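Local coordinates for protein-glutamine gamma-glutamyltransferase 2 (Pagrus major, PDB 1G0D), which probably catalyses the calcium-dependent cross-linking of peptide-bound glutamine to lysine side chains and other primary amines, at residues I173-G178 and Q271-A276; P289-T294 and D349-L354; W334-M339 and L438-P443; N422-S427 and N431-V436. One frame throughout, in Å; residues are numbered along the deposited sequence.

Overall arrangement
The four contacts gather round the catalytic core. Contact 1 packs the end of strand 169-176 on the start of the helix that carries Cys272 of the active site. Contacts 2 and 3, whose centres lie about 7 Å apart, share the antiparallel sheet that includes strands 290-298, 329-339 and 350-355. They are joined by the salt bridge from Arg291 NH2 to Glu336 OE1 (2.8 Å), and both reach the same sulfate. Contact 4 is a hairpin about 13 Å from contact 2 and 11 Å from contact 3, centre to centre; it meets the sheet edge through Thr294 N and Ser424 O (2.9 Å, probably a hydrogen bond). Contacts 1 and 3 touch where Ala276 meets Trp334 and Val335.

Contact 1 (I173-G178 and Q271-A276); sequences IPWNYG and QCWVFA
Trp175 makes the main contact, with Trp273 and Val274 on the helix. Its indole is sent across by a side chain with CG anti to the backbone N (chi1 -163°), and the far rim of the six-membered ring does the touching. Trp175 CZ3 stands 4.0 Å from Trp273 NE1, meeting that indole at its edge and near its plane, while the two ring planes are almost perpendicular (88°). The neighbouring Trp175 CH2 touches both methyls of Val274, 4.0 Å from CG2. At the other end of the ring, Trp175 NE1 is hydrogen-bonded to Ser252 OG. The helix met here is the one of the papain-like transglutaminase core that carries the active-site Cys272 in its first turn, with Gln271 at its N-cap position. Trp273 also packs edge-to-face with Tyr515, important for catalytic activity, and Val274 CG2 lies 3.4 Å above a face of the Trp273 ring. With an alanine in place of Trp175, Val274 and the edge of Trp273 would probably lose their neighbour from the strand, and Ser252 its indole partner. Further along, Tyr177 turns to the next part of the same helix, its side chain resting on Cys280 and Arg284.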
# COMPACT_ATOMS: atom_id res chain seq x y z
N ILE A 173 -1.03 8.33 7.92
CA ILE A 173 0.24 8.81 7.46
C ILE A 173 0.10 9.05 5.98
O ILE A 173 -0.41 8.20 5.23
CB ILE A 173 1.40 7.86 7.72
CG1 ILE A 173 1.27 6.64 6.85
CG2 ILE A 173 1.47 7.52 9.20
CD1 ILE A 173 2.48 6.42 6.04
N PRO A 174 0.40 10.28 5.57
CA PRO A 174 0.34 10.65 4.17
C PRO A 174 1.44 9.88 3.43
O PRO A 174 2.44 9.52 4.02
CB PRO A 174 0.64 12.15 4.22
CG PRO A 174 1.38 12.33 5.44
CD PRO A 174 0.68 11.45 6.41
N TRP A 175 1.24 9.63 2.12
CA TRP A 175 2.23 8.93 1.32
C TRP A 175 2.33 9.55 -0.07
O TRP A 175 1.31 9.89 -0.67
CB TRP A 175 1.87 7.46 1.19
CG TRP A 175 3.02 6.60 0.74
CD1 TRP A 175 3.32 6.25 -0.54
CD2 TRP A 175 3.94 5.87 1.59
NE1 TRP A 175 4.36 5.34 -0.56
CE2 TRP A 175 4.76 5.09 0.73
CE3 TRP A 175 4.14 5.80 2.98
CZ2 TRP A 175 5.78 4.24 1.23
CZ3 TRP A 175 5.15 4.95 3.47
CH2 TRP A 175 5.95 4.19 2.59
N ASN A 176 3.54 9.73 -0.56
CA ASN A 176 3.69 10.29 -1.88
C ASN A 176 3.86 9.10 -2.84
O ASN A 176 4.96 8.53 -2.95
CB ASN A 176 4.91 11.22 -1.89
CG ASN A 176 5.31 11.69 -3.29
OD1 ASN A 176 4.59 11.50 -4.25
ND2 ASN A 176 6.49 12.29 -3.39
N TYR A 177 2.78 8.71 -3.50
CA TYR A 177 2.89 7.58 -4.42
C TYR A 177 3.80 7.94 -5.57
O TYR A 177 4.43 7.07 -6.16
CB TYR A 177 1.53 7.19 -4.96
CG TYR A 177 0.59 6.70 -3.91
CD1 TYR A 177 0.94 5.66 -3.07
CD2 TYR A 177 -0.64 7.31 -3.72
CE1 TYR A 177 0.07 5.23 -2.06
CE2 TYR A 177 -1.51 6.91 -2.74
CZ TYR A 177 -1.16 5.87 -1.91
OH TYR A 177 -2.05 5.49 -0.93
N GLY A 178 3.85 9.23 -5.90
CA GLY A 178 4.70 9.70 -6.98
C GLY A 178 4.75 8.86 -8.25
O GLY A 178 5.82 8.73 -8.81
N GLN A 271 8.12 -2.98 5.54
CA GLN A 271 7.14 -3.68 6.36
C GLN A 271 5.80 -3.64 5.59
O GLN A 271 5.70 -2.91 4.60
CB GLN A 271 7.05 -3.04 7.74
CG GLN A 271 7.94 -3.78 8.71
CD GLN A 271 8.41 -2.96 9.89
OE1 GLN A 271 7.79 -1.95 10.29
NE2 GLN A 271 9.52 -3.39 10.48
N CYS A 272 4.78 -4.39 6.02
CA CYS A 272 3.54 -4.46 5.26
C CYS A 272 2.96 -3.21 4.61
O CYS A 272 2.68 -3.26 3.41
CB CYS A 272 2.46 -5.22 6.02
SG CYS A 272 1.63 -4.34 7.27
N TRP A 273 2.79 -2.09 5.31
CA TRP A 273 2.24 -0.89 4.64
C TRP A 273 3.20 -0.25 3.60
O TRP A 273 2.75 0.46 2.70
CB TRP A 273 1.77 0.17 5.66
CG TRP A 273 2.90 0.88 6.23
CD1 TRP A 273 3.49 2.01 5.74
CD2 TRP A 273 3.70 0.45 7.32
NE1 TRP A 273 4.62 2.29 6.46
CE2 TRP A 273 4.78 1.35 7.44
CE3 TRP A 273 3.62 -0.63 8.22
CZ2 TRP A 273 5.77 1.21 8.42
CZ3 TRP A 273 4.59 -0.76 9.18
CH2 TRP A 273 5.65 0.14 9.28
N VAL A 274 4.52 -0.47 3.71
CA VAL A 274 5.47 0.07 2.72
C VAL A 274 5.44 -0.75 1.40
O VAL A 274 5.73 -0.21 0.32
CB VAL A 274 6.92 0.02 3.25
CG1 VAL A 274 7.84 0.56 2.22
CG2 VAL A 274 7.05 0.83 4.46
N PHE A 275 5.10 -2.04 1.50
CA PHE A 275 4.98 -2.96 0.36
C PHE A 275 3.71 -2.58 -0.38
O PHE A 275 3.68 -2.55 -1.60
CB PHE A 275 4.74 -4.42 0.79
CG PHE A 275 5.87 -5.06 1.52
CD1 PHE A 275 7.17 -4.58 1.40
CD2 PHE A 275 5.60 -6.09 2.43
CE1 PHE A 275 8.18 -5.09 2.20
CE2 PHE A 275 6.60 -6.62 3.25
CZ PHE A 275 7.89 -6.12 3.13
N ALA A 276 2.64 -2.34 0.37
CA ALA A 276 1.36 -1.98 -0.22
C ALA A 276 1.46 -0.64 -0.96
O ALA A 276 1.06 -0.55 -2.13
CB ALA A 276 0.30 -1.93 0.84

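Contact 2 (P289-T294 and D349-L354); sequences PTRPIT and DGWQVL. With SO4 (sulfate ion), chain B.
Arg291 lays its guanidinium flat on the indole of Trp351. The two planes are only 17° apart and their centres 4.0 Å, so the stack is also a cation-pi interaction over the five-membered ring. The arginine chain runs extended from CG to NE and crosses the tryptophan side chain at about a right angle: CG and CD pass above the outer rim of the six-membered ring, at CZ3 and CH2, CZ sits 3.6 Å from Trp351 CE2, and NH2 lies over the pyrrole side. Arg291 NH2 and Trp351 NE1 are 3.1 Å apart but, both being donors, form no bond. NH2 is held chiefly by the salt bridge to Glu336 OE1, on the strand between, and reaches the sulfate only weakly. Trp351 NE1 points to the ion, giving a fairly straight bond to O2 (3.1 Å, 160°), which lies at the edge of the indole in its plane. Arg291 NH1 reaches sulfate O4 at 3.1 Å, likewise from an edge, and the weak bonds from NH2 add to the grip. Beyond the stack, Pro289 O approaches Trp351 CZ3 to 3.7 Å, and Trp338 and Tyr154 each pack edge-to-face with the indole. A leucine replacing Trp351 would probably leave the guanidinium without its flat support and the sulfate without one of its donors. Arg291 and Trp351 stand on strands 290-298 and 350-355, either side of 329-339, in the antiparallel sheet of the papain-like transglutaminase core, where they hold a sulfate probably taken up from the crystallisation liquor.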
# COMPACT_ATOMS: atom_id res chain seq x y z
N PRO A 289 -6.48 0.71 -11.62
CA PRO A 289 -7.05 1.41 -10.46
C PRO A 289 -6.68 0.70 -9.13
O PRO A 289 -6.98 -0.50 -8.95
CB PRO A 289 -8.54 1.41 -10.74
CG PRO A 289 -8.64 1.25 -12.16
CD PRO A 289 -7.51 0.44 -12.63
N THR A 290 -6.06 1.42 -8.19
CA THR A 290 -5.59 0.80 -6.93
C THR A 290 -5.71 1.68 -5.66
O THR A 290 -5.53 2.91 -5.70
CB THR A 290 -4.09 0.35 -7.14
OG1 THR A 290 -4.01 -0.54 -8.25
CG2 THR A 290 -3.50 -0.32 -5.91
N ARG A 291 -6.01 1.07 -4.53
CA ARG A 291 -6.05 1.84 -3.28
C ARG A 291 -5.57 1.01 -2.11
O ARG A 291 -5.96 -0.15 -1.94
CB ARG A 291 -7.45 2.32 -2.96
CG ARG A 291 -8.50 1.26 -3.12
CD ARG A 291 -9.83 1.79 -2.68
NE ARG A 291 -10.83 0.74 -2.68
CZ ARG A 291 -12.13 0.94 -2.53
NH1 ARG A 291 -12.60 2.17 -2.37
NH2 ARG A 291 -12.95 -0.10 -2.54
N PRO A 292 -4.67 1.57 -1.29
CA PRO A 292 -4.18 0.81 -0.14
C PRO A 292 -5.24 0.64 0.92
O PRO A 292 -5.81 1.64 1.38
CB PRO A 292 -3.03 1.67 0.39
CG PRO A 292 -2.69 2.54 -0.75
CD PRO A 292 -3.98 2.86 -1.40
N ILE A 293 -5.54 -0.61 1.28
CA ILE A 293 -6.52 -0.81 2.35
C ILE A 293 -5.83 -1.34 3.63
O ILE A 293 -4.88 -2.12 3.54
CB ILE A 293 -7.72 -1.71 1.95
CG1 ILE A 293 -7.41 -3.10 2.28
CG2 ILE A 293 -8.16 -1.56 0.51
CD1 ILE A 293 -8.45 -3.48 3.23
N THR A 294 -6.28 -0.88 4.80
CA THR A 294 -5.72 -1.29 6.10
C THR A 294 -6.72 -2.08 6.94
O THR A 294 -7.87 -1.69 7.08
CB THR A 294 -5.26 -0.08 6.93
OG1 THR A 294 -4.26 0.64 6.21
CG2 THR A 294 -4.62 -0.50 8.18
N ASP A 349 -16.06 -9.80 -10.43
CA ASP A 349 -15.50 -8.60 -11.05
C ASP A 349 -15.37 -7.49 -10.05
O ASP A 349 -16.07 -7.47 -9.07
CB ASP A 349 -16.44 -8.10 -12.13
CG ASP A 349 -16.36 -8.87 -13.41
OD1 ASP A 349 -17.00 -8.38 -14.36
OD2 ASP A 349 -15.69 -9.93 -13.51
N GLY A 350 -14.52 -6.52 -10.31
CA GLY A 350 -14.46 -5.43 -9.36
C GLY A 350 -13.15 -5.46 -8.64
O GLY A 350 -12.14 -5.91 -9.20
N TRP A 351 -13.16 -4.98 -7.40
CA TRP A 351 -11.95 -4.90 -6.58
C TRP A 351 -11.36 -6.27 -6.21
O TRP A 351 -12.08 -7.17 -5.77
CB TRP A 351 -12.22 -4.13 -5.28
CG TRP A 351 -12.58 -2.70 -5.44
CD1 TRP A 351 -13.80 -2.15 -5.23
CD2 TRP A 351 -11.71 -1.63 -5.83
NE1 TRP A 351 -13.76 -0.79 -5.49
CE2 TRP A 351 -12.50 -0.45 -5.85
CE3 TRP A 351 -10.36 -1.55 -6.17
CZ2 TRP A 351 -11.96 0.79 -6.20
CZ3 TRP A 351 -9.83 -0.32 -6.52
CH2 TRP A 351 -10.64 0.84 -6.53
N GLN A 352 -10.05 -6.41 -6.36
CA GLN A 352 -9.34 -7.64 -6.04
C GLN A 352 -8.29 -7.31 -5.03
O GLN A 352 -7.64 -6.28 -5.12
CB GLN A 352 -8.66 -8.19 -7.28
CG GLN A 352 -9.52 -8.04 -8.51
CD GLN A 352 -10.56 -9.10 -8.59
OE1 GLN A 352 -10.27 -10.27 -8.42
NE2 GLN A 352 -11.79 -8.70 -8.85
N VAL A 353 -8.12 -8.17 -4.05
CA VAL A 353 -7.14 -7.97 -3.01
C VAL A 353 -5.80 -8.53 -3.45
O VAL A 353 -5.73 -9.66 -3.85
CB VAL A 353 -7.57 -8.68 -1.69
CG1 VAL A 353 -6.41 -8.73 -0.70
CG2 VAL A 353 -8.72 -7.96 -1.07
N LEU A 354 -4.77 -7.70 -3.41
CA LEU A 354 -3.39 -8.07 -3.74
C LEU A 354 -2.55 -7.77 -2.46
O LEU A 354 -2.38 -6.61 -2.06
CB LEU A 354 -2.88 -7.19 -4.89
CG LEU A 354 -2.79 -7.69 -6.33
CD1 LEU A 354 -3.30 -9.06 -6.42
CD2 LEU A 354 -3.56 -6.80 -7.23
S SO4 B . -16.24 1.38 -3.76
O1 SO4 B . -16.27 0.00 -3.59
O2 SO4 B . -15.65 1.65 -5.02
O3 SO4 B . -17.59 1.68 -3.88
O4 SO4 B . -15.68 2.01 -2.60

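Contact 3 (W334-M339 and L438-P443); sequences WVESWM and LHYKYP. With SO4 (sulfate ion), chain B.
A chi1 of 60°, with CG between the backbone N and the carbonyl carbon, swings the indole of Trp334 off its strand, and a chi1 of -75° sends the Tyr440 ring from the short, weakly bonded helix to meet it. Glu336, extended beyond CG, comes at the phenol from the opposite direction. Trp334 and Glu336 converge on Tyr440 OH. Trp334 NE1 donates to it at 3.0 Å along a fairly straight line (162°), with the oxygen lying in the indole plane at the ring edge. The hydroxyl in turn donates to Glu336 OE2, modelled at a very short 2.5 Å. The indole also turns its edge toward the face of the phenol in an offset edge-to-face pair, centroids 6.0 Å apart, and Trp334 CZ2 comes within 4.0 Å of Tyr440 CZ. Ile293 and Val353 pack on the tyrosine from the two flanking strands of the sheet. The neighbouring His439 stays clear of the strand and gives a weak bond from NE2 to sulfate O4. The contact joins helix 437-440 to strand 329-339, which itself carries the catalytic His332; Trp334 lies close to that histidine and to the active-site Asp355. The phenol hydroxyl, buried between strand and helix, is thus used both as acceptor and as donor, and Glu336, tied to Arg291 through OE1, is likely to remain ionised.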
# COMPACT_ATOMS: atom_id res chain seq x y z
N TRP A 334 -2.79 -3.97 2.74
CA TRP A 334 -2.68 -4.60 1.44
C TRP A 334 -3.24 -3.60 0.41
O TRP A 334 -3.44 -2.42 0.68
CB TRP A 334 -3.38 -5.98 1.36
CG TRP A 334 -4.84 -6.01 1.64
CD1 TRP A 334 -5.85 -5.73 0.76
CD2 TRP A 334 -5.48 -6.37 2.88
NE1 TRP A 334 -7.08 -5.89 1.37
CE2 TRP A 334 -6.88 -6.28 2.67
CE3 TRP A 334 -5.01 -6.76 4.14
CZ2 TRP A 334 -7.80 -6.57 3.68
CZ3 TRP A 334 -5.93 -7.04 5.14
CH2 TRP A 334 -7.31 -6.94 4.90
N VAL A 335 -3.51 -4.08 -0.78
CA VAL A 335 -3.98 -3.20 -1.81
C VAL A 335 -5.15 -3.83 -2.54
O VAL A 335 -5.26 -5.04 -2.61
CB VAL A 335 -2.75 -2.95 -2.69
CG1 VAL A 335 -2.95 -3.40 -4.11
CG2 VAL A 335 -2.36 -1.56 -2.55
N GLU A 336 -6.08 -3.01 -3.02
CA GLU A 336 -7.24 -3.48 -3.79
C GLU A 336 -7.05 -2.94 -5.21
O GLU A 336 -6.77 -1.75 -5.37
CB GLU A 336 -8.51 -2.90 -3.20
CG GLU A 336 -9.48 -3.90 -2.61
CD GLU A 336 -10.57 -3.23 -1.83
OE1 GLU A 336 -11.04 -2.14 -2.23
OE2 GLU A 336 -10.96 -3.77 -0.78
N SER A 337 -7.17 -3.79 -6.24
CA SER A 337 -7.03 -3.32 -7.63
C SER A 337 -8.32 -3.61 -8.39
O SER A 337 -8.89 -4.67 -8.26
CB SER A 337 -5.88 -4.01 -8.36
OG SER A 337 -4.61 -3.52 -7.95
N TRP A 338 -8.76 -2.67 -9.21
CA TRP A 338 -9.98 -2.83 -9.99
C TRP A 338 -9.72 -3.50 -11.31
O TRP A 338 -8.90 -3.05 -12.07
CB TRP A 338 -10.62 -1.48 -10.30
CG TRP A 338 -11.98 -1.61 -10.90
CD1 TRP A 338 -12.30 -1.72 -12.24
CD2 TRP A 338 -13.23 -1.68 -10.20
NE1 TRP A 338 -13.67 -1.84 -12.40
CE2 TRP A 338 -14.26 -1.82 -11.15
CE3 TRP A 338 -13.58 -1.64 -8.83
CZ2 TRP A 338 -15.60 -1.91 -10.79
CZ3 TRP A 338 -14.92 -1.74 -8.48
CH2 TRP A 338 -15.91 -1.87 -9.44
N MET A 339 -10.45 -4.57 -11.58
CA MET A 339 -10.34 -5.29 -12.84
C MET A 339 -11.46 -6.34 -12.90
O MET A 339 -11.99 -6.75 -11.87
CB MET A 339 -9.01 -5.99 -12.92
CG MET A 339 -8.85 -7.18 -11.97
SD MET A 339 -7.12 -7.67 -11.95
CE MET A 339 -6.46 -6.47 -10.97
N LEU A 438 -17.79 -3.35 5.54
CA LEU A 438 -18.89 -4.10 4.97
C LEU A 438 -18.65 -4.66 3.53
O LEU A 438 -19.39 -5.52 3.10
CB LEU A 438 -20.14 -3.24 5.02
CG LEU A 438 -21.35 -4.05 4.57
CD1 LEU A 438 -21.74 -5.03 5.62
CD2 LEU A 438 -22.48 -3.12 4.30
N HIS A 439 -17.63 -4.19 2.80
CA HIS A 439 -17.35 -4.72 1.45
C HIS A 439 -16.79 -6.12 1.68
O HIS A 439 -16.82 -6.99 0.80
CB HIS A 439 -16.21 -4.00 0.73
CG HIS A 439 -16.44 -2.57 0.40
ND1 HIS A 439 -17.62 -1.91 0.69
CD2 HIS A 439 -15.64 -1.67 -0.21
CE1 HIS A 439 -17.53 -0.65 0.28
NE2 HIS A 439 -16.34 -0.48 -0.27
N TYR A 440 -16.18 -6.27 2.85
CA TYR A 440 -15.53 -7.52 3.21
C TYR A 440 -16.38 -8.44 4.00
O TYR A 440 -16.30 -9.64 3.80
CB TYR A 440 -14.25 -7.28 3.99
CG TYR A 440 -13.15 -6.80 3.09
CD1 TYR A 440 -12.90 -5.44 2.91
CD2 TYR A 440 -12.34 -7.71 2.42
CE1 TYR A 440 -11.87 -5.01 2.10
CE2 TYR A 440 -11.31 -7.29 1.60
CZ TYR A 440 -11.08 -5.94 1.44
OH TYR A 440 -10.02 -5.53 0.67
N LYS A 441 -17.20 -7.91 4.90
CA LYS A 441 -17.99 -8.84 5.68
C LYS A 441 -19.35 -8.39 6.14
O LYS A 441 -19.58 -7.23 6.40
CB LYS A 441 -17.17 -9.33 6.88
CG LYS A 441 -16.27 -8.30 7.52
CD LYS A 441 -15.13 -9.00 8.19
CE LYS A 441 -15.21 -8.85 9.70
NZ LYS A 441 -15.01 -10.19 10.35
N TYR A 442 -20.25 -9.35 6.26
CA TYR A 442 -21.59 -9.07 6.70
C TYR A 442 -21.47 -8.67 8.14
O TYR A 442 -20.58 -9.13 8.82
CB TYR A 442 -22.41 -10.30 6.53
CG TYR A 442 -22.81 -10.45 5.10
CD1 TYR A 442 -23.76 -9.59 4.55
CD2 TYR A 442 -22.30 -11.47 4.32
CE1 TYR A 442 -24.19 -9.75 3.26
CE2 TYR A 442 -22.73 -11.63 3.02
CZ TYR A 442 -23.68 -10.76 2.50
OH TYR A 442 -24.13 -10.90 1.20
N PRO A 443 -22.37 -7.81 8.62
CA PRO A 443 -22.30 -7.37 10.02
C PRO A 443 -22.30 -8.54 10.96
O PRO A 443 -22.93 -9.55 10.71
CB PRO A 443 -23.52 -6.47 10.19
CG PRO A 443 -24.37 -6.74 9.01
CD PRO A 443 -23.52 -7.24 7.91
S SO4 B . -16.24 1.38 -3.76
O1 SO4 B . -16.27 0.00 -3.59
O2 SO4 B . -15.65 1.65 -5.02
O3 SO4 B . -17.59 1.68 -3.88
O4 SO4 B . -15.68 2.01 -2.60

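Contact 4 (N422-S427 and N431-V436); sequences NISTKS and NHREDV
Ser424 OG takes part in two short bonds: it accepts from Arg433 NH1 at 2.6 Å across the contact, close to the guanidinium plane, and donates to Asn422 O at 2.6 Å within its own segment. The two segments form an antiparallel beta hairpin of strands 424-426 and 433-435. Thr425 and Glu434 are its hydrogen-bonded pair, Glu434 N giving to Thr425 O at 2.9 Å and Thr425 N to Glu434 O at 3.2 Å; the non-hydrogen-bonded pairs beside it are Ser424 with Asp435 and Lys426 with Arg433. The Arg433 chain bends back at chi3 (102°), which carries the guanidinium over to Ser424. There NH1 also forms a salt bridge with Asp435 OD2 (3.6 Å), whose OD1 is hydrogen-bonded to Thr437 OG1. On the sheet face opposite Ser424 and Asp435, the side chains of Thr425 and Glu434 lie side by side, pointing the same way, with CG2 and CG 3.8 Å apart. Glu434, probably a calcium ligand as in related transglutaminases, comes near the bound sulfate. The hairpin packs against strand 290-298 through Ile423, which touches Ile293 and, across the hairpin, Val436. Val436 N closes this end on Ile423 O. At the turn end, Lys426 NZ pairs with Glu153, while Ser427 N donates to His432 O at 2.8 Å.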
# COMPACT_ATOMS: atom_id res chain seq x y z
N ASN A 422 -11.64 -2.23 11.39
CA ASN A 422 -12.16 -1.07 10.70
C ASN A 422 -11.47 -0.92 9.39
O ASN A 422 -10.79 0.06 9.15
CB ASN A 422 -11.98 0.19 11.56
CG ASN A 422 -12.95 0.24 12.77
OD1 ASN A 422 -14.13 -0.08 12.64
ND2 ASN A 422 -12.45 0.63 13.94
N ILE A 423 -11.63 -1.92 8.55
CA ILE A 423 -11.01 -1.90 7.24
C ILE A 423 -11.16 -0.47 6.72
O ILE A 423 -12.26 0.05 6.62
CB ILE A 423 -11.70 -2.93 6.35
CG1 ILE A 423 -12.31 -4.00 7.26
CG2 ILE A 423 -10.72 -3.52 5.38
CD1 ILE A 423 -11.81 -5.40 7.01
N SER A 424 -10.05 0.17 6.40
CA SER A 424 -10.04 1.55 5.98
C SER A 424 -9.29 1.79 4.69
O SER A 424 -8.34 1.08 4.38
CB SER A 424 -9.38 2.39 7.06
OG SER A 424 -10.16 2.42 8.24
N THR A 425 -9.73 2.81 3.95
CA THR A 425 -9.07 3.23 2.74
C THR A 425 -9.35 4.73 2.66
O THR A 425 -10.28 5.22 3.30
CB THR A 425 -9.60 2.51 1.49
OG1 THR A 425 -8.69 2.73 0.41
CG2 THR A 425 -10.96 3.04 1.07
N LYS A 426 -8.54 5.47 1.92
CA LYS A 426 -8.75 6.91 1.80
C LYS A 426 -10.02 7.25 1.00
O LYS A 426 -10.39 6.57 0.04
CB LYS A 426 -7.54 7.62 1.15
CG LYS A 426 -7.70 9.14 0.95
CD LYS A 426 -6.49 9.78 0.29
CE LYS A 426 -6.82 11.13 -0.33
NZ LYS A 426 -8.02 11.04 -1.21
N SER A 427 -10.65 8.34 1.41
CA SER A 427 -11.84 8.82 0.78
C SER A 427 -11.54 9.51 -0.55
O SER A 427 -10.54 10.20 -0.70
CB SER A 427 -12.50 9.81 1.70
OG SER A 427 -13.54 10.41 0.97
N ASN A 431 -9.51 13.88 2.73
CA ASN A 431 -8.52 12.91 3.14
C ASN A 431 -9.06 12.12 4.32
O ASN A 431 -8.31 11.65 5.18
CB ASN A 431 -7.19 13.63 3.46
CG ASN A 431 -6.47 14.14 2.17
OD1 ASN A 431 -7.01 15.01 1.45
ND2 ASN A 431 -5.28 13.60 1.87
N HIS A 432 -10.39 11.95 4.30
CA HIS A 432 -11.11 11.21 5.33
C HIS A 432 -10.94 9.72 5.14
O HIS A 432 -10.65 9.24 4.05
CB HIS A 432 -12.61 11.52 5.33
CG HIS A 432 -12.99 12.82 4.67
ND1 HIS A 432 -14.14 12.96 3.92
CD2 HIS A 432 -12.41 14.04 4.70
CE1 HIS A 432 -14.25 14.21 3.50
NE2 HIS A 432 -13.21 14.89 3.97
N ARG A 433 -11.15 9.01 6.24
CA ARG A 433 -11.04 7.57 6.31
C ARG A 433 -12.41 7.07 5.92
O ARG A 433 -13.43 7.56 6.40
CB ARG A 433 -10.69 7.14 7.76
CG ARG A 433 -10.83 5.65 8.14
CD ARG A 433 -10.65 5.41 9.68
NE ARG A 433 -11.92 5.23 10.38
CZ ARG A 433 -12.71 4.15 10.25
NH1 ARG A 433 -12.37 3.15 9.44
NH2 ARG A 433 -13.88 4.07 10.90
N GLU A 434 -12.40 6.12 5.01
CA GLU A 434 -13.62 5.53 4.53
C GLU A 434 -13.68 4.13 5.10
O GLU A 434 -12.83 3.31 4.76
CB GLU A 434 -13.56 5.49 3.02
CG GLU A 434 -14.27 4.33 2.39
CD GLU A 434 -15.34 4.82 1.46
OE1 GLU A 434 -15.61 4.15 0.42
OE2 GLU A 434 -15.90 5.90 1.79
N ASP A 435 -14.65 3.84 5.95
CA ASP A 435 -14.72 2.49 6.49
C ASP A 435 -15.31 1.55 5.44
O ASP A 435 -16.48 1.59 5.11
CB ASP A 435 -15.54 2.46 7.77
CG ASP A 435 -15.51 1.10 8.43
OD1 ASP A 435 -15.81 0.11 7.72
OD2 ASP A 435 -15.19 1.00 9.63
N VAL A 436 -14.47 0.66 4.96
CA VAL A 436 -14.79 -0.25 3.90
C VAL A 436 -15.10 -1.69 4.40
O VAL A 436 -15.26 -2.63 3.63
CB VAL A 436 -13.57 -0.11 2.91
CG1 VAL A 436 -12.80 -1.31 2.81
CG2 VAL A 436 -14.04 0.37 1.61